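Long-range contacts in Cfl (Pectobacterium brasiliense, PDB 7A9J), which is a coronafacic acid ligase of the ATP-dependent AMP-binding enzyme family, probably activating carboxylic acids for ligation: residues T268-K272 against N296-L300; P229-L234 against Y254-L259; L302-C307 against F322-S328. The protein carries 1 engineered substitution. One frame throughout, in Å; residues are numbered along the deposited sequence.

Interaction 1: T268-K272 against N296-L300; sequences TETLK and NNNSL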
ATOM      1  N   THR A 268     -12.950  12.863  -6.635  1.00 43.47           N
ATOM      2  CA  THR A 268     -14.027  12.573  -7.583  1.00 45.78           C
ATOM      3  C   THR A 268     -13.910  13.446  -8.830  1.00 43.80           C
ATOM      4  O   THR A 268     -13.974  12.951  -9.963  1.00 43.93           O
ATOM      5  CB  THR A 268     -15.397  12.772  -6.920  1.00 49.95           C
ATOM      6  OG1 THR A 268     -15.498  11.862  -5.815  1.00 46.29           O
ATOM      7  CG2 THR A 268     -16.505  12.466  -7.913  1.00 49.02           C
ATOM      8  N   GLU A 269     -13.743  14.756  -8.638  1.00 46.55           N
ATOM      9  CA  GLU A 269     -13.595  15.644  -9.790  1.00 54.43           C
ATOM     10  C   GLU A 269     -12.297  15.369 -10.540  1.00 43.80           C
ATOM     11  O   GLU A 269     -12.268  15.426 -11.773  1.00 46.80           O
ATOM     12  CB  GLU A 269     -13.688  17.102  -9.353  1.00 54.58           C
ATOM     13  CG  GLU A 269     -15.141  17.577  -9.146  1.00 75.56           C
ATOM     14  CD  GLU A 269     -15.994  17.556 -10.435  1.00 90.48           C
ATOM     15  OE1 GLU A 269     -15.426  17.538 -11.554  1.00 87.52           O
ATOM     16  OE2 GLU A 269     -17.245  17.564 -10.327  1.00101.39           O
ATOM     17  N   THR A 270     -11.209  15.096  -9.816  1.00 37.16           N
ATOM     18  CA  THR A 270      -9.956  14.746 -10.466  1.00 40.20           C
ATOM     19  C   THR A 270     -10.103  13.512 -11.344  1.00 48.29           C
ATOM     20  O   THR A 270      -9.542  13.459 -12.449  1.00 44.17           O
ATOM     21  CB  THR A 270      -8.893  14.535  -9.388  1.00 37.59           C
ATOM     22  OG1 THR A 270      -8.712  15.805  -8.714  1.00 40.70           O
ATOM     23  CG2 THR A 270      -7.565  14.023 -10.007  1.00 38.22           C
ATOM     24  N   LEU A 271     -10.832  12.501 -10.860  1.00 40.36           N
ATOM     25  CA  LEU A 271     -10.972  11.262 -11.622  1.00 37.71           C
ATOM     26  C   LEU A 271     -11.847  11.468 -12.854  1.00 41.38           C
ATOM     27  O   LEU A 271     -11.593  10.858 -13.903  1.00 40.27           O
ATOM     28  CB  LEU A 271     -11.533  10.145 -10.730  1.00 33.82           C
ATOM     29  CG  LEU A 271     -10.561   9.526  -9.727  1.00 33.63           C
ATOM     30  CD1 LEU A 271     -11.244   8.441  -8.923  1.00 34.30           C
ATOM     31  CD2 LEU A 271      -9.347   8.925 -10.534  1.00 34.40           C
ATOM     32  N   LYS A 272     -12.885  12.298 -12.746  1.00 44.38           N
ATOM     33  CA  LYS A 272     -13.662  12.634 -13.941  1.00 45.92           C
ATOM     34  C   LYS A 272     -12.786  13.318 -14.976  1.00 45.29           C
ATOM     35  O   LYS A 272     -12.951  13.107 -16.181  1.00 53.45           O
ATOM     36  CB  LYS A 272     -14.855  13.523 -13.586  1.00 52.97           C
ATOM     37  CG  LYS A 272     -15.943  12.799 -12.792  1.00 52.27           C
ATOM     38  CD  LYS A 272     -17.095  13.762 -12.473  1.00 63.94           C
ATOM     39  CE  LYS A 272     -18.268  13.046 -11.806  1.00 80.43           C
ATOM     40  NZ  LYS A 272     -19.294  13.999 -11.305  1.00 88.87           N
ATOM     41  N   ASN A 296     -22.665  14.451  -4.890  1.00100.17           N
ATOM     42  CA  ASN A 296     -22.370  14.561  -6.312  1.00105.87           C
ATOM     43  C   ASN A 296     -23.643  14.538  -7.148  1.00110.47           C
ATOM     44  O   ASN A 296     -24.747  14.674  -6.615  1.00119.47           O
ATOM     45  CB  ASN A 296     -21.427  13.442  -6.748  1.00108.31           C
ATOM     46  CG  ASN A 296     -20.000  13.915  -6.866  1.00114.51           C
ATOM     47  OD1 ASN A 296     -19.551  14.290  -7.949  1.00118.50           O
ATOM     48  ND2 ASN A 296     -19.280  13.919  -5.749  1.00111.01           N
ATOM     49  N   ASN A 297     -23.504  14.369  -8.455  1.00107.24           N
ATOM     50  CA  ASN A 297     -24.668  14.372  -9.330  1.00111.08           C
ATOM     51  C   ASN A 297     -24.300  13.723 -10.657  1.00110.92           C
ATOM     52  O   ASN A 297     -24.928  12.741 -11.070  1.00111.12           O
ATOM     53  CB  ASN A 297     -25.190  15.804  -9.550  1.00120.07           C
ATOM     54  CG  ASN A 297     -26.293  16.214  -8.551  1.00116.44           C
ATOM     55  OD1 ASN A 297     -27.135  15.402  -8.159  1.00115.33           O
ATOM     56  ND2 ASN A 297     -26.288  17.487  -8.154  1.00 97.03           N
ATOM     57  N   ASN A 298     -23.265  14.258 -11.318  1.00123.97           N
ATOM     58  CA  ASN A 298     -22.857  13.761 -12.630  1.00123.61           C
ATOM     59  C   ASN A 298     -22.409  12.310 -12.579  1.00111.61           C
ATOM     60  O   ASN A 298     -22.348  11.657 -13.627  1.00116.80           O
ATOM     61  CB  ASN A 298     -21.733  14.631 -13.207  1.00119.67           C
ATOM     62  CG  ASN A 298     -22.202  16.028 -13.580  1.00125.53           C
ATOM     63  OD1 ASN A 298     -23.363  16.229 -13.937  1.00137.51           O
ATOM     64  ND2 ASN A 298     -21.297  16.999 -13.503  1.00118.97           N
ATOM     65  N   SER A 299     -22.110  11.801 -11.387  1.00 80.01           N
ATOM     66  CA  SER A 299     -21.794  10.401 -11.185  1.00 78.32           C
ATOM     67  C   SER A 299     -20.488  10.047 -11.883  1.00 78.56           C
ATOM     68  O   SER A 299     -20.298  10.285 -13.083  1.00 68.61           O
ATOM     69  CB  SER A 299     -22.934   9.498 -11.655  1.00 76.40           C
ATOM     70  OG  SER A 299     -23.798   9.197 -10.573  1.00 76.89           O
ATOM     71  N   LEU A 300     -19.578   9.482 -11.119  1.00 64.79           N
ATOM     72  CA  LEU A 300     -18.307   9.041 -11.653  1.00 56.33           C
ATOM     73  C   LEU A 300     -18.460   7.607 -12.146  1.00 47.86           C
ATOM     74  O   LEU A 300     -18.930   6.733 -11.404  1.00 55.56           O
ATOM     75  CB  LEU A 300     -17.241   9.150 -10.568  1.00 50.80           C
ATOM     76  CG  LEU A 300     -15.888   8.521 -10.840  1.00 51.61           C
ATOM     77  CD1 LEU A 300     -15.198   9.294 -11.926  1.00 50.74           C
ATOM     78  CD2 LEU A 300     -15.107   8.571  -9.549  1.00 46.50           C
TER
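The carboxamide of Asn296 is the flat group that meets helix 267-274. Thr268 CG2 reaches it at the oxygen-nitrogen end, off its plane and at an oblique slant, 3.6 Å from Asn296 OD1 and 3.8 Å from Asn296 ND2. Beyond the oxygen lies the ammonium group of Lys272, whose NZ makes a weak hydrogen bond of 3.4 Å to Asn296 OD1. The amide nitrogen is turned the other way and bonds to the carbonyl oxygen of Asn292, while the side-chain amide of Asn292 also bonds to Thr268 OG1. One residue of helix 283-294 thus fixes both the threonine and the carboxamide.

Lys272 reaches the loop because its chain is extended from CG to NZ, with every torsion beyond chi1 close to 180°. Its methylenes run over Leu300, where Lys272 CG lies 3.7 Å from Leu300 CD1, and its CE then passes the backbone of Ser299. Leu300 CG stands anti to the backbone N (chi1 170°), which turns both methyls to the helix: CD1 packs on Lys272, and CD2 lies 3.9 Å from Leu271 CD1. Leu271 also leans on Ile289, and Leu300 N bonds to Glu293, so helix 283-294 backs the junction.

NZ approaches Asn298 CB as well, but Asn298 is poorly ordered and that contact carries little weight. Chemically the junction is mainly hydrocarbon packing, bordered by one weak polar link; the lysine charge may modestly polarise the Asn296 carbonyl, and adhesion between helix and loop should come chiefly from leucine, threonine and lysine carbon atoms.

Interaction 2: P229-L234 against Y254-L259; sequences PAILSL and YSVLLL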
ATOM      1  N   PRO A 229      -3.111   3.094 -21.633  1.00 44.36           N
ATOM      2  CA  PRO A 229      -3.576   3.108 -20.228  1.00 37.34           C
ATOM      3  C   PRO A 229      -2.693   3.976 -19.369  1.00 37.45           C
ATOM      4  O   PRO A 229      -1.468   3.905 -19.465  1.00 34.32           O
ATOM      5  CB  PRO A 229      -3.467   1.641 -19.773  1.00 38.40           C
ATOM      6  CG  PRO A 229      -3.477   0.855 -21.007  1.00 44.91           C
ATOM      7  CD  PRO A 229      -2.761   1.718 -22.039  1.00 44.78           C
ATOM      8  N   ALA A 230      -3.326   4.827 -18.564  1.00 32.90           N
ATOM      9  CA  ALA A 230      -2.657   5.573 -17.504  1.00 30.97           C
ATOM     10  C   ALA A 230      -2.938   4.902 -16.158  1.00 32.78           C
ATOM     11  O   ALA A 230      -4.075   4.542 -15.851  1.00 33.05           O
ATOM     12  CB  ALA A 230      -3.138   7.030 -17.450  1.00 34.74           C
ATOM     13  N   ILE A 231      -1.899   4.784 -15.356  1.00 25.04           N
ATOM     14  CA  ILE A 231      -1.907   4.086 -14.062  1.00 24.05           C
ATOM     15  C   ILE A 231      -1.840   5.158 -13.003  1.00 30.44           C
ATOM     16  O   ILE A 231      -0.974   6.033 -13.067  1.00 28.16           O
ATOM     17  CB  ILE A 231      -0.700   3.115 -13.972  1.00 28.35           C
ATOM     18  CG1 ILE A 231      -1.035   1.745 -14.558  1.00 33.01           C
ATOM     19  CG2 ILE A 231      -0.131   2.947 -12.531  1.00 30.10           C
ATOM     20  CD1 ILE A 231      -1.900   1.728 -15.725  1.00 30.37           C
ATOM     21  N   LEU A 232      -2.723   5.068 -11.987  1.00 25.17           N
ATOM     22  CA  LEU A 232      -2.717   6.017 -10.896  1.00 27.42           C
ATOM     23  C   LEU A 232      -2.500   5.251  -9.603  1.00 28.00           C
ATOM     24  O   LEU A 232      -3.180   4.240  -9.347  1.00 26.54           O
ATOM     25  CB  LEU A 232      -4.043   6.772 -10.807  1.00 25.94           C
ATOM     26  CG  LEU A 232      -4.320   7.572  -9.564  1.00 26.78           C
ATOM     27  CD1 LEU A 232      -3.260   8.662  -9.423  1.00 26.92           C
ATOM     28  CD2 LEU A 232      -5.792   8.163  -9.611  1.00 29.41           C
ATOM     29  N   SER A 233      -1.584   5.732  -8.781  1.00 25.91           N
ATOM     30  CA  SER A 233      -1.516   5.213  -7.405  1.00 28.81           C
ATOM     31  C   SER A 233      -1.836   6.342  -6.438  1.00 27.91           C
ATOM     32  O   SER A 233      -1.157   7.382  -6.447  1.00 30.65           O
ATOM     33  CB  SER A 233      -0.137   4.617  -7.081  1.00 30.22           C
ATOM     34  OG  SER A 233      -0.131   4.232  -5.688  1.00 31.37           O
ATOM     35  N   LEU A 234      -2.863   6.125  -5.579  1.00 25.31           N
ATOM     36  CA  LEU A 234      -3.231   7.151  -4.627  1.00 26.04           C
ATOM     37  C   LEU A 234      -2.283   7.176  -3.422  1.00 28.22           C
ATOM     38  O   LEU A 234      -2.306   8.150  -2.654  1.00 32.43           O
ATOM     39  CB  LEU A 234      -4.670   6.921  -4.140  1.00 31.91           C
ATOM     40  CG  LEU A 234      -5.644   7.071  -5.321  1.00 29.85           C
ATOM     41  CD1 LEU A 234      -7.027   6.657  -4.872  1.00 31.53           C
ATOM     42  CD2 LEU A 234      -5.691   8.528  -5.806  1.00 31.76           C
ATOM     43  N   TYR A 254       3.036   1.749 -19.846  1.00 28.83           N
ATOM     44  CA  TYR A 254       1.897   2.573 -19.477  1.00 28.22           C
ATOM     45  C   TYR A 254       2.363   3.939 -19.019  1.00 30.50           C
ATOM     46  O   TYR A 254       3.511   4.105 -18.595  1.00 36.45           O
ATOM     47  CB  TYR A 254       1.148   1.902 -18.319  1.00 27.52           C
ATOM     48  CG  TYR A 254       0.686   0.477 -18.565  1.00 31.69           C
ATOM     49  CD1 TYR A 254       0.433   0.030 -19.849  1.00 33.69           C
ATOM     50  CD2 TYR A 254       0.458  -0.395 -17.463  1.00 29.82           C
ATOM     51  CE1 TYR A 254      -0.008  -1.282 -20.073  1.00 39.47           C
ATOM     52  CE2 TYR A 254       0.039  -1.722 -17.668  1.00 34.63           C
ATOM     53  CZ  TYR A 254      -0.218  -2.126 -18.979  1.00 42.00           C
ATOM     54  OH  TYR A 254      -0.646  -3.412 -19.234  1.00 40.86           O
ATOM     55  N   SER A 255       1.478   4.943 -19.114  1.00 27.76           N
ATOM     56  CA  SER A 255       1.814   6.202 -18.476  1.00 28.79           C
ATOM     57  C   SER A 255       1.397   6.132 -17.021  1.00 31.10           C
ATOM     58  O   SER A 255       0.568   5.311 -16.628  1.00 31.65           O
ATOM     59  CB  SER A 255       1.154   7.413 -19.140  1.00 34.75           C
ATOM     60  OG  SER A 255      -0.252   7.307 -19.047  1.00 36.77           O
ATOM     61  N   VAL A 256       1.994   6.999 -16.216  1.00 27.36           N
ATOM     62  CA  VAL A 256       1.683   7.096 -14.796  1.00 27.18           C
ATOM     63  C   VAL A 256       1.114   8.488 -14.555  1.00 35.55           C
ATOM     64  O   VAL A 256       1.706   9.501 -14.962  1.00 32.27           O
ATOM     65  CB  VAL A 256       2.928   6.860 -13.920  1.00 27.19           C
ATOM     66  CG1 VAL A 256       2.630   7.153 -12.417  1.00 30.04           C
ATOM     67  CG2 VAL A 256       3.475   5.442 -14.129  1.00 25.70           C
ATOM     68  N   LEU A 257      -0.022   8.538 -13.892  1.00 28.71           N
ATOM     69  CA  LEU A 257      -0.682   9.781 -13.504  1.00 26.95           C
ATOM     70  C   LEU A 257      -0.280  10.117 -12.092  1.00 31.67           C
ATOM     71  O   LEU A 257      -0.476   9.290 -11.196  1.00 30.36           O
ATOM     72  CB  LEU A 257      -2.203   9.634 -13.590  1.00 30.08           C
ATOM     73  CG  LEU A 257      -3.026  10.800 -13.015  1.00 28.62           C
ATOM     74  CD1 LEU A 257      -2.842  12.114 -13.847  1.00 33.26           C
ATOM     75  CD2 LEU A 257      -4.536  10.336 -13.009  1.00 36.54           C
ATOM     76  N   LEU A 258       0.302  11.310 -11.897  1.00 30.64           N
ATOM     77  CA  LEU A 258       0.663  11.791 -10.571  1.00 31.60           C
ATOM     78  C   LEU A 258      -0.284  12.881 -10.095  1.00 31.33           C
ATOM     79  O   LEU A 258      -0.526  13.866 -10.792  1.00 37.41           O
ATOM     80  CB  LEU A 258       2.097  12.325 -10.540  1.00 30.86           C
ATOM     81  CG  LEU A 258       3.155  11.250 -10.796  1.00 31.13           C
ATOM     82  CD1 LEU A 258       4.554  11.947 -10.657  1.00 30.24           C
ATOM     83  CD2 LEU A 258       3.088  10.090  -9.797  1.00 31.98           C
ATOM     84  N   LEU A 259      -0.813  12.697  -8.872  1.00 31.14           N
ATOM     85  CA  LEU A 259      -1.696  13.677  -8.250  1.00 31.63           C
ATOM     86  C   LEU A 259      -1.080  14.312  -7.007  1.00 33.67           C
ATOM     87  O   LEU A 259      -0.423  13.644  -6.205  1.00 41.10           O
ATOM     88  CB  LEU A 259      -2.997  12.982  -7.837  1.00 32.75           C
ATOM     89  CG  LEU A 259      -3.713  12.266  -8.980  1.00 31.48           C
ATOM     90  CD1 LEU A 259      -5.027  11.633  -8.421  1.00 30.39           C
ATOM     91  CD2 LEU A 259      -4.004  13.277 -10.106  1.00 35.65           C
TER
HETATM   92  O   HOH W   1       0.432   7.632  -9.277  1.00 28.08           O
HETATM   93  O   HOH W   2      -0.282  10.088  -7.640  1.00 30.94           O
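Tyr254 holds its ring obliquely against both Ile231 and Pro229 at the start of a parallel strand pair. Ile231 CD1 lies 3.6 Å from Tyr254 CD2, and the proline ring covers part of one tyrosine face, with Pro229 CB offset toward the rim. Tyr254 CG stands anti to its own carbonyl carbon (chi1 -56°), which sets the ring beside the start of the neighbouring strand.

Between the strands, Ser255 N donates to Pro229 O, Ile231 N donates to Ser255 O at 2.8 Å, and Leu257 N completes the ladder with a nearly straight bond of 2.8 Å to Ile231 O (170° at the hydrogen). Side chains alternate about this ladder. Ile231 and Val256 occupy one face; Ala230 and Ser255 share the other, where Ala230 CB is 3.3 Å from Ser255 OG.

Farther along, direct pairing gives way to water. One water accepts from Ser233 N and lies 2.7 Å from Leu257 O; a second accepts from Leu259 N and donates to Ser233 O. Beside these bridges Leu232 and Leu259 meet at about a right angle, with Leu232 CD1 only 3.6 Å from Leu259 CD1. Leu234 CD2 adds a looser contact to the same Leu259 methyl, so hydrocarbon spans the region in which the strands are linked through solvent.

The two strands belong to a beta-alpha-beta unit with helix 240-251 as its connection. That helix covers Ile231 and Val256 through Ala249, and its Ser242 bonds to Ser233 OG. Helix 267-274 packs on Leu232, Leu257 and Leu259 across the other face. Strand 278-281 flanks 230-233, and strand 39-42 flanks 255-257.

Interaction 3: L302-C307 against F322-S328; sequences LSETVC and FFECFGS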
ATOM      1  N   LEU A 302     -16.715   4.419 -12.921  1.00 44.60           N
ATOM      2  CA  LEU A 302     -15.553   3.567 -12.710  1.00 41.33           C
ATOM      3  C   LEU A 302     -15.775   2.153 -13.228  1.00 43.70           C
ATOM      4  O   LEU A 302     -14.973   1.265 -12.911  1.00 43.30           O
ATOM      5  CB  LEU A 302     -15.173   3.499 -11.225  1.00 38.26           C
ATOM      6  CG  LEU A 302     -14.751   4.831 -10.590  1.00 36.51           C
ATOM      7  CD1 LEU A 302     -14.280   4.516  -9.181  1.00 43.25           C
ATOM      8  CD2 LEU A 302     -13.624   5.423 -11.462  1.00 40.13           C
ATOM      9  N   SER A 303     -16.822   1.933 -14.043  1.00 50.40           N
ATOM     10  CA  SER A 303     -17.170   0.568 -14.453  1.00 51.75           C
ATOM     11  C   SER A 303     -16.080  -0.078 -15.312  1.00 54.98           C
ATOM     12  O   SER A 303     -15.882  -1.297 -15.231  1.00 60.23           O
ATOM     13  CB  SER A 303     -18.522   0.554 -15.200  1.00 46.78           C
ATOM     14  OG  SER A 303     -18.475   1.397 -16.335  1.00 50.12           O
ATOM     15  N   GLU A 304     -15.378   0.699 -16.137  1.00 51.31           N
ATOM     16  CA  GLU A 304     -14.275   0.195 -16.956  1.00 48.98           C
ATOM     17  C   GLU A 304     -12.911   0.315 -16.271  1.00 49.09           C
ATOM     18  O   GLU A 304     -11.898  -0.081 -16.860  1.00 53.03           O
ATOM     19  CB  GLU A 304     -14.207   0.935 -18.287  1.00 57.50           C
ATOM     20  CG  GLU A 304     -15.365   0.670 -19.249  1.00 71.49           C
ATOM     21  CD  GLU A 304     -15.331  -0.743 -19.801  1.00 82.19           C
ATOM     22  OE1 GLU A 304     -16.417  -1.323 -20.004  1.00 92.91           O
ATOM     23  OE2 GLU A 304     -14.216  -1.278 -20.029  1.00 73.83           O
ATOM     24  N   THR A 305     -12.857   0.882 -15.073  1.00 37.41           N
ATOM     25  CA  THR A 305     -11.594   1.151 -14.396  1.00 36.12           C
ATOM     26  C   THR A 305     -11.236   0.001 -13.470  1.00 39.15           C
ATOM     27  O   THR A 305     -12.097  -0.527 -12.753  1.00 36.30           O
ATOM     28  CB  THR A 305     -11.687   2.445 -13.587  1.00 32.05           C
ATOM     29  OG1 THR A 305     -12.165   3.504 -14.442  1.00 35.50           O
ATOM     30  CG2 THR A 305     -10.284   2.830 -12.981  1.00 31.55           C
ATOM     31  N   VAL A 306      -9.974  -0.390 -13.485  1.00 28.08           N
ATOM     32  CA  VAL A 306      -9.514  -1.503 -12.651  1.00 27.19           C
ATOM     33  C   VAL A 306      -8.958  -0.884 -11.387  1.00 33.31           C
ATOM     34  O   VAL A 306      -8.016  -0.098 -11.447  1.00 30.96           O
ATOM     35  CB  VAL A 306      -8.440  -2.347 -13.363  1.00 31.01           C
ATOM     36  CG1 VAL A 306      -7.854  -3.418 -12.404  1.00 29.47           C
ATOM     37  CG2 VAL A 306      -9.043  -3.039 -14.570  1.00 31.14           C
ATOM     38  N   CYS A 307      -9.549  -1.211 -10.242  1.00 26.02           N
ATOM     39  CA  CYS A 307      -9.124  -0.639  -8.962  1.00 29.37           C
ATOM     40  C   CYS A 307      -8.537  -1.719  -8.059  1.00 33.11           C
ATOM     41  O   CYS A 307      -9.107  -2.810  -7.946  1.00 30.51           O
ATOM     42  CB  CYS A 307     -10.321   0.016  -8.245  1.00 32.92           C
ATOM     43  SG  CYS A 307     -10.931   1.420  -9.278  1.00 34.69           S
ATOM     44  N   PHE A 322     -18.198  -1.483  -3.231  1.00 39.15           N
ATOM     45  CA  PHE A 322     -17.642  -0.824  -4.412  1.00 39.32           C
ATOM     46  C   PHE A 322     -18.380  -1.256  -5.670  1.00 48.51           C
ATOM     47  O   PHE A 322     -18.606  -0.448  -6.581  1.00 39.20           O
ATOM     48  CB  PHE A 322     -16.159  -1.141  -4.504  1.00 32.00           C
ATOM     49  CG  PHE A 322     -15.379  -0.212  -5.398  1.00 37.95           C
ATOM     50  CD1 PHE A 322     -15.139   1.110  -5.002  1.00 39.15           C
ATOM     51  CD2 PHE A 322     -14.873  -0.662  -6.630  1.00 45.60           C
ATOM     52  CE1 PHE A 322     -14.401   1.971  -5.817  1.00 37.89           C
ATOM     53  CE2 PHE A 322     -14.121   0.206  -7.476  1.00 39.98           C
ATOM     54  CZ  PHE A 322     -13.888   1.498  -7.069  1.00 38.77           C
ATOM     55  N   PHE A 323     -18.758  -2.532  -5.750  1.00 36.12           N
ATOM     56  CA  PHE A 323     -19.566  -2.960  -6.889  1.00 46.59           C
ATOM     57  C   PHE A 323     -20.950  -2.326  -6.858  1.00 51.03           C
ATOM     58  O   PHE A 323     -21.470  -1.905  -7.899  1.00 44.23           O
ATOM     59  CB  PHE A 323     -19.714  -4.492  -6.934  1.00 43.08           C
ATOM     60  CG  PHE A 323     -20.508  -4.959  -8.133  1.00 45.29           C
ATOM     61  CD1 PHE A 323     -19.907  -5.006  -9.398  1.00 47.07           C
ATOM     62  CD2 PHE A 323     -21.846  -5.305  -8.008  1.00 49.93           C
ATOM     63  CE1 PHE A 323     -20.633  -5.388 -10.516  1.00 53.85           C
ATOM     64  CE2 PHE A 323     -22.581  -5.704  -9.123  1.00 53.20           C
ATOM     65  CZ  PHE A 323     -21.973  -5.759 -10.368  1.00 49.07           C
ATOM     66  N   GLU A 324     -21.577  -2.272  -5.688  1.00 44.10           N
ATOM     67  CA  GLU A 324     -22.904  -1.662  -5.636  1.00 60.69           C
ATOM     68  C   GLU A 324     -22.840  -0.240  -6.157  1.00 62.43           C
ATOM     69  O   GLU A 324     -23.708   0.208  -6.912  1.00 55.26           O
ATOM     70  CB  GLU A 324     -23.447  -1.653  -4.209  1.00 51.95           C
ATOM     71  CG  GLU A 324     -23.491  -2.999  -3.485  1.00 75.17           C
ATOM     72  CD  GLU A 324     -24.702  -3.839  -3.823  1.00 89.13           C
ATOM     73  OE1 GLU A 324     -25.584  -3.351  -4.567  1.00101.15           O
ATOM     74  OE2 GLU A 324     -24.771  -4.991  -3.333  1.00 92.22           O
ATOM     75  N   CYS A 325     -21.790   0.469  -5.779  1.00 44.66           N
ATOM     76  CA  CYS A 325     -21.711   1.885  -6.082  1.00 56.75           C
ATOM     77  C   CYS A 325     -21.303   2.128  -7.529  1.00 53.68           C
ATOM     78  O   CYS A 325     -21.899   2.967  -8.211  1.00 55.47           O
ATOM     79  CB  CYS A 325     -20.734   2.546  -5.115  1.00 48.19           C
ATOM     80  SG  CYS A 325     -20.620   4.351  -5.322  1.00 62.52           S
ATOM     81  N   PHE A 326     -20.288   1.424  -8.029  1.00 45.20           N
ATOM     82  CA  PHE A 326     -19.776   1.742  -9.347  1.00 41.48           C
ATOM     83  C   PHE A 326     -19.933   0.649 -10.387  1.00 52.43           C
ATOM     84  O   PHE A 326     -19.609   0.893 -11.554  1.00 50.76           O
ATOM     85  CB  PHE A 326     -18.283   2.082  -9.248  1.00 39.53           C
ATOM     86  CG  PHE A 326     -18.025   3.273  -8.399  1.00 45.94           C
ATOM     87  CD1 PHE A 326     -18.299   4.540  -8.884  1.00 46.07           C
ATOM     88  CD2 PHE A 326     -17.517   3.130  -7.113  1.00 44.69           C
ATOM     89  CE1 PHE A 326     -18.065   5.658  -8.095  1.00 52.94           C
ATOM     90  CE2 PHE A 326     -17.292   4.235  -6.317  1.00 45.46           C
ATOM     91  CZ  PHE A 326     -17.573   5.494  -6.806  1.00 47.93           C
ATOM     92  N   GLY A 327     -20.368  -0.549 -10.008  1.00 50.92           N
ATOM     93  CA  GLY A 327     -20.313  -1.644 -10.961  1.00 52.23           C
ATOM     94  C   GLY A 327     -18.909  -2.032 -11.380  1.00 54.15           C
ATOM     95  O   GLY A 327     -18.728  -2.612 -12.455  1.00 49.09           O
ATOM     96  N   SER A 328     -17.903  -1.689 -10.581  1.00 43.12           N
ATOM     97  CA  SER A 328     -16.514  -2.011 -10.873  1.00 46.27           C
ATOM     98  C   SER A 328     -16.132  -3.168  -9.959  1.00 39.70           C
ATOM     99  O   SER A 328     -16.692  -3.319  -8.865  1.00 37.95           O
ATOM    100  CB  SER A 328     -15.608  -0.786 -10.641  1.00 51.30           C
ATOM    101  OG  SER A 328     -14.209  -0.991 -10.923  1.00 41.22           O
TER
HETATM  102  O   HOH W   3     -19.214   3.480 -11.949  1.00 51.81           O
HETATM  103  O   HOH W   4     -12.030  -2.351 -10.019  1.00 37.57           O
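Leu302 and Phe326 both turn CG anti to the carbonyl carbon (chi1 -63° and -62°), and, with the two backbones placed as they are, the side chains run alongside each other, pointing the same way. They join the entry of strand 306-311 to the end of helix 316-326 within a beta-alpha-beta unit. The leucine makes a CH-pi contact, its CD1 sitting 3.9 Å from the Phe326 ring centroid and almost exactly on the ring normal. Cys325 SG lies over the opposite face, offset to the rim.

The Leu302 and Phe322 side chains cross at about a right angle, and the same methyl meets this second ring obliquely, Leu302 CD1 lying 3.7 Å from Phe322 CZ. Cys307 SG approaches that CZ obliquely, also at 3.7 Å, in a sulfur-aromatic contact, and Phe286 of helix 283-294 meets the Phe322 ring edge-to-face.

Gly327, with positive phi, takes the chain out of the helix and on to Ser328, which faces the type I turn from Leu302 to Thr305. Ser328 OG lies 3.1 Å from Leu302 O and 2.8 Å from Thr305 O; which of them takes its single proton is not settled, and either bond would be weak. Water bridges the segments at two points. One water, at the edge of the Phe326 ring, accepts from Leu302 N and donates to Phe326 O; the other accepts from Cys307 N and stands 2.7 Å from Ser328 OG.

Along the chain the contacts follow in series: interaction 2, then 1, then 3, all within the AMP-binding region of the enzyme. Interactions 1 and 2 have centres about 18 Å apart and touch through helix 267-274, where Leu271 CD2 lies 3.8 Å from Leu232 CD2. Interactions 1 and 3, with centres about 13 Å apart, meet where Leu300 packs against Phe326, and helix 283-294 adjoins both. Interactions 2 and 3 do not touch, their centres being about 17 Å apart; strand 278-281 pairs with both 230-233 and 306-311. Packing thus runs from 230-233 to 306-311, which supplies Gly310 and Gly311 to the pocket of the bound indene carboxylic acid; the Ser233 side chain lies about 9 Å from that ligand.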